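Local coordinates for protein Na-K-Cl cotransporter (Methanosarcina acetivorans, PDB 3G40) that forms the cytoplasmic C-terminal domain of a prokaryotic transporter that probably carries chloride together with cations across the membrane, at residues R138-L152 and M265-S278. Sequence-based numbering, arbitrary orientation.
Sequences RMGVLLFSKHPQAGL and MEKAGSSCIFALDS
With CG trans to its backbone N (chi1 -166°), His147 swings its imidazole over the turn that follows helix 258-268, while Ser271, its OG beside its own N (chi1 -62°), reaches back into the loop 146-152. There the hydroxyl accepts a nearly straight bond from His147 N (2.9 Å) and donates to Gly151 O (OG to O 2.6 Å), meeting that oxygen from above its carbonyl plane. Pro148 CD sits over one face of the imidazole, toward its rim, and Gly269 O lies over the centre of the other. ND1 accepts the backbone N-H groups of Gln149 and Ala150, both somewhat out of the ring plane, and NE2 shares a water with Glu266 O. Met265 sets SD obliquely to this ring, 3.5 Å from His147 CD2. With an alanine in place of His147, the amides of Gln149 and Ala150 would probably lose their acceptor and a gap would be likely to open beside Met265 SD. Beyond this loop, strands 140-145 and 271-276 run antiparallel at the middle of the mixed ten-stranded sheet of the alpha/beta domain, the one antiparallel pairing in it, where the two sequence-family halves join. Six backbone bonds tie Val141 to Leu276, Leu143 to Phe274 and Ser145 to Cys272. On the face of Leu142 and Phe144, Leu142 CD2 packs on Ala275 CB (3.7 Å), and helix 179-192 covers both through Leu180. On the other face, the Phe274 ring turns its edge to Leu143 O, with CD1 3.4 Å from that oxygen, and meets Phe250. At the far end, a water donates to both Met139 O and Asp277 O.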
loop_
_atom_site.group_PDB
_atom_site.type_symbol
_atom_site.label_atom_id
_atom_site.label_comp_id
_atom_site.label_asym_id
_atom_site.label_seq_id
_atom_site.Cartn_x
_atom_site.Cartn_y
_atom_site.Cartn_z
ATOM N N ARG A 138 -2.650 28.116 13.837
ATOM C CA ARG A 138 -1.245 27.740 13.989
ATOM C C ARG A 138 -0.990 26.295 13.555
ATOM O O ARG A 138 -0.228 25.570 14.201
ATOM C CB ARG A 138 -0.802 27.923 15.442
ATOM C CG ARG A 138 -0.957 29.336 15.973
ATOM C CD ARG A 138 -0.852 29.357 17.490
ATOM N NE ARG A 138 0.342 28.664 17.968
ATOM C CZ ARG A 138 0.526 28.273 19.227
ATOM N NH1 ARG A 138 -0.412 28.501 20.138
ATOM N NH2 ARG A 138 1.643 27.649 19.576
ATOM N N MET A 139 -1.628 25.870 12.467
ATOM C CA MET A 139 -1.460 24.499 11.999
ATOM C C MET A 139 -0.761 24.369 10.645
ATOM O O MET A 139 -1.036 25.117 9.710
ATOM C CB MET A 139 -2.804 23.767 11.946
ATOM C CG MET A 139 -3.298 23.290 13.292
ATOM S SD MET A 139 -4.878 22.432 13.159
ATOM C CE MET A 139 -4.391 20.757 12.759
ATOM N N GLY A 140 0.136 23.398 10.552
ATOM C CA GLY A 140 0.688 23.003 9.270
ATOM C C GLY A 140 -0.322 22.127 8.553
ATOM O O GLY A 140 -1.280 21.636 9.165
ATOM N N VAL A 141 -0.123 21.940 7.255
ATOM C CA VAL A 141 -0.994 21.070 6.473
ATOM C C VAL A 141 -0.158 20.095 5.645
ATOM O O VAL A 141 0.839 20.488 5.020
ATOM C CB VAL A 141 -1.922 21.877 5.534
ATOM C CG1 VAL A 141 -2.769 20.940 4.679
ATOM C CG2 VAL A 141 -2.814 22.819 6.346
ATOM N N LEU A 142 -0.547 18.819 5.674
ATOM C CA LEU A 142 0.009 17.819 4.768
ATOM C C LEU A 142 -1.097 17.385 3.829
ATOM O O LEU A 142 -2.153 16.935 4.268
ATOM C CB LEU A 142 0.538 16.609 5.539
ATOM C CG LEU A 142 1.792 16.835 6.386
ATOM C CD1 LEU A 142 2.122 15.582 7.185
ATOM C CD2 LEU A 142 2.990 17.236 5.485
ATOM N N LEU A 143 -0.875 17.543 2.532
ATOM C CA LEU A 143 -1.867 17.118 1.554
ATOM C C LEU A 143 -1.306 15.945 0.753
ATOM O O LEU A 143 -0.300 16.074 0.043
ATOM C CB LEU A 143 -2.260 18.289 0.655
ATOM C CG LEU A 143 -3.230 18.006 -0.491
ATOM C CD1 LEU A 143 -4.658 17.713 0.020
ATOM C CD2 LEU A 143 -3.220 19.172 -1.473
ATOM N N PHE A 144 -1.946 14.789 0.889
ATOM C CA PHE A 144 -1.400 13.549 0.361
ATOM C C PHE A 144 -2.085 13.112 -0.933
ATOM O O PHE A 144 -3.302 12.955 -0.988
ATOM C CB PHE A 144 -1.488 12.474 1.445
ATOM C CG PHE A 144 -0.966 11.126 1.034
ATOM C CD1 PHE A 144 0.221 11.000 0.304
ATOM C CD2 PHE A 144 -1.639 9.979 1.419
ATOM C CE1 PHE A 144 0.701 9.746 -0.047
ATOM C CE2 PHE A 144 -1.165 8.725 1.080
ATOM C CZ PHE A 144 0.006 8.604 0.340
ATOM N N SER A 145 -1.295 12.925 -1.987
ATOM C CA SER A 145 -1.856 12.512 -3.264
ATOM C C SER A 145 -1.285 11.143 -3.613
ATOM O O SER A 145 -0.222 11.024 -4.229
ATOM C CB SER A 145 -1.550 13.555 -4.342
ATOM O OG SER A 145 -2.148 13.211 -5.578
ATOM N N LYS A 146 -1.982 10.104 -3.179
ATOM C CA LYS A 146 -1.480 8.744 -3.325
ATOM C C LYS A 146 -1.736 8.234 -4.727
ATOM O O LYS A 146 -2.860 8.287 -5.213
ATOM C CB LYS A 146 -2.129 7.805 -2.294
ATOM C CG LYS A 146 -1.640 6.372 -2.424
ATOM C CD LYS A 146 -1.779 5.589 -1.111
ATOM C CE LYS A 146 -3.045 4.775 -1.076
ATOM N NZ LYS A 146 -3.031 3.830 0.086
ATOM N N HIS A 147 -0.694 7.750 -5.393
ATOM C CA HIS A 147 -0.870 7.272 -6.757
ATOM C C HIS A 147 -1.734 6.019 -6.768
ATOM O O HIS A 147 -1.469 5.078 -6.017
ATOM C CB HIS A 147 0.480 6.992 -7.424
ATOM C CG HIS A 147 0.379 6.825 -8.905
ATOM N ND1 HIS A 147 -0.031 5.647 -9.489
ATOM C CD2 HIS A 147 0.579 7.699 -9.918
ATOM C CE1 HIS A 147 -0.054 5.795 -10.802
ATOM N NE2 HIS A 147 0.309 7.034 -11.087
ATOM N N PRO A 148 -2.772 5.999 -7.623
ATOM C CA PRO A 148 -3.801 4.944 -7.614
ATOM C C PRO A 148 -3.270 3.583 -8.036
ATOM O O PRO A 148 -3.911 2.583 -7.743
ATOM C CB PRO A 148 -4.833 5.430 -8.637
ATOM C CG PRO A 148 -4.476 6.842 -8.944
ATOM C CD PRO A 148 -3.029 7.021 -8.646
ATOM N N GLN A 149 -2.126 3.543 -8.709
ATOM C CA GLN A 149 -1.518 2.265 -9.088
ATOM C C GLN A 149 -0.269 1.964 -8.263
ATOM O O GLN A 149 -0.119 0.868 -7.730
ATOM C CB GLN A 149 -1.148 2.247 -10.575
ATOM C CG GLN A 149 -2.323 2.009 -11.513
ATOM C CD GLN A 149 -3.114 3.268 -11.798
ATOM O OE1 GLN A 149 -2.555 4.294 -12.186
ATOM N NE2 GLN A 149 -4.429 3.192 -11.619
ATOM N N ALA A 150 0.638 2.933 -8.196
ATOM C CA ALA A 150 1.929 2.723 -7.541
ATOM C C ALA A 150 1.852 2.786 -6.016
ATOM O O ALA A 150 2.724 2.249 -5.340
ATOM C CB ALA A 150 2.959 3.729 -8.047
ATOM N N GLY A 151 0.836 3.450 -5.471
ATOM C CA GLY A 151 0.813 3.682 -4.034
ATOM C C GLY A 151 2.160 4.260 -3.619
ATOM O O GLY A 151 2.680 5.154 -4.291
ATOM N N LEU A 152 2.741 3.750 -2.533
ATOM C CA LEU A 152 4.045 4.241 -2.089
ATOM C C LEU A 152 5.153 3.349 -2.618
ATOM O O LEU A 152 6.315 3.488 -2.230
ATOM C CB LEU A 152 4.104 4.335 -0.558
ATOM C CG LEU A 152 3.139 5.368 0.030
ATOM C CD1 LEU A 152 2.990 5.217 1.534
ATOM C CD2 LEU A 152 3.600 6.778 -0.332
ATOM N N MET A 265 1.467 14.440 -9.571
ATOM C CA MET A 265 1.420 13.041 -9.192
ATOM C C MET A 265 1.275 12.150 -10.423
ATOM O O MET A 265 1.919 11.110 -10.524
ATOM C CB MET A 265 0.293 12.778 -8.177
ATOM C CG MET A 265 0.162 11.305 -7.832
ATOM S SD MET A 265 -1.137 10.534 -8.807
ATOM C CE MET A 265 -2.563 11.198 -7.965
ATOM N N GLU A 266 0.445 12.577 -11.367
ATOM C CA GLU A 266 0.194 11.800 -12.575
ATOM C C GLU A 266 1.438 11.724 -13.450
ATOM O O GLU A 266 1.750 10.674 -14.003
ATOM C CB GLU A 266 -0.952 12.415 -13.370
ATOM C CG GLU A 266 -2.303 12.265 -12.697
ATOM C CD GLU A 266 -3.314 13.275 -13.198
ATOM O OE1 GLU A 266 -2.993 14.022 -14.149
ATOM O OE2 GLU A 266 -4.429 13.325 -12.636
ATOM N N LYS A 267 2.134 12.849 -13.569
ATOM C CA LYS A 267 3.366 12.932 -14.354
ATOM C C LYS A 267 4.472 12.098 -13.710
ATOM O O LYS A 267 5.217 11.402 -14.396
ATOM C CB LYS A 267 3.807 14.392 -14.477
ATOM C CG LYS A 267 5.107 14.594 -15.221
ATOM C CD LYS A 267 5.682 15.977 -14.944
ATOM C CE LYS A 267 4.734 17.084 -15.377
ATOM N NZ LYS A 267 5.311 18.444 -15.147
ATOM N N ALA A 268 4.562 12.168 -12.383
ATOM C CA ALA A 268 5.548 11.402 -11.625
ATOM C C ALA A 268 5.353 9.893 -11.749
ATOM O O ALA A 268 6.323 9.129 -11.752
ATOM C CB ALA A 268 5.500 11.808 -10.159
ATOM N N GLY A 269 4.096 9.463 -11.832
ATOM C CA GLY A 269 3.790 8.046 -11.853
ATOM C C GLY A 269 4.000 7.445 -10.474
ATOM O O GLY A 269 4.119 6.227 -10.327
ATOM N N SER A 270 4.051 8.308 -9.462
ATOM C CA SER A 270 4.209 7.866 -8.085
ATOM C C SER A 270 3.599 8.888 -7.120
ATOM O O SER A 270 3.203 9.978 -7.532
ATOM C CB SER A 270 5.685 7.655 -7.776
ATOM O OG SER A 270 6.359 8.881 -7.869
ATOM N N SER A 271 3.559 8.559 -5.835
ATOM C CA SER A 271 2.861 9.409 -4.874
ATOM C C SER A 271 3.565 10.728 -4.551
ATOM O O SER A 271 4.785 10.838 -4.584
ATOM C CB SER A 271 2.556 8.646 -3.583
ATOM O OG SER A 271 1.701 7.546 -3.835
ATOM N N CYS A 272 2.756 11.727 -4.237
ATOM C CA CYS A 272 3.233 13.053 -3.891
ATOM C C CYS A 272 2.597 13.507 -2.590
ATOM O O CYS A 272 1.433 13.211 -2.322
ATOM C CB CYS A 272 2.873 14.039 -5.002
ATOM S SG CYS A 272 3.752 13.743 -6.560
ATOM N N ILE A 273 3.362 14.219 -1.774
ATOM C CA ILE A 273 2.794 14.851 -0.597
ATOM C C ILE A 273 3.214 16.317 -0.595
ATOM O O ILE A 273 4.333 16.650 -1.000
ATOM C CB ILE A 273 3.170 14.095 0.715
ATOM C CG1 ILE A 273 2.313 14.572 1.899
ATOM C CG2 ILE A 273 4.660 14.200 1.004
ATOM C CD1 ILE A 273 2.340 13.618 3.103
ATOM N N PHE A 274 2.287 17.192 -0.206
ATOM C CA PHE A 274 2.488 18.637 -0.272
ATOM C C PHE A 274 2.360 19.226 1.118
ATOM O O PHE A 274 1.355 19.017 1.804
ATOM C CB PHE A 274 1.473 19.272 -1.227
ATOM C CG PHE A 274 1.498 18.674 -2.601
ATOM C CD1 PHE A 274 0.827 17.492 -2.863
ATOM C CD2 PHE A 274 2.229 19.278 -3.627
ATOM C CE1 PHE A 274 0.869 16.919 -4.129
ATOM C CE2 PHE A 274 2.272 18.720 -4.894
ATOM C CZ PHE A 274 1.596 17.542 -5.150
ATOM N N ALA A 275 3.395 19.941 1.541
ATOM C CA ALA A 275 3.490 20.404 2.912
ATOM C C ALA A 275 3.479 21.928 3.042
ATOM O O ALA A 275 4.351 22.618 2.501
ATOM C CB ALA A 275 4.731 19.820 3.567
ATOM N N LEU A 276 2.486 22.446 3.773
ATOM C CA LEU A 276 2.390 23.876 4.060
ATOM C C LEU A 276 2.756 24.102 5.516
ATOM O O LEU A 276 2.191 23.467 6.408
ATOM C CB LEU A 276 0.973 24.389 3.782
ATOM C CG LEU A 276 0.595 25.798 4.242
ATOM C CD1 LEU A 276 1.400 26.873 3.522
ATOM C CD2 LEU A 276 -0.896 26.016 4.027
ATOM N N ASP A 277 3.705 25.002 5.752
ATOM C CA ASP A 277 4.160 25.324 7.102
ATOM C C ASP A 277 3.100 26.081 7.902
ATOM O O ASP A 277 2.264 26.782 7.336
ATOM C CB ASP A 277 5.391 26.224 7.045
ATOM C CG ASP A 277 6.635 25.490 6.616
ATOM O OD1 ASP A 277 6.572 24.266 6.371
ATOM O OD2 ASP A 277 7.680 26.151 6.539
ATOM N N SER A 278 3.162 25.964 9.221
ATOM C CA SER A 278 2.333 26.796 10.080
ATOM C C SER A 278 2.991 28.162 10.141
ATOM O O SER A 278 2.334 29.180 10.361
ATOM C CB SER A 278 2.259 26.215 11.487
ATOM O OG SER A 278 3.543 26.200 12.090
HETATM O O HOH W 1 -0.450 26.860 7.765
HETATM O O HOH W 2 0.560 8.297 -13.612
HETATM O O HOH W 3 5.082 5.502 -5.433
#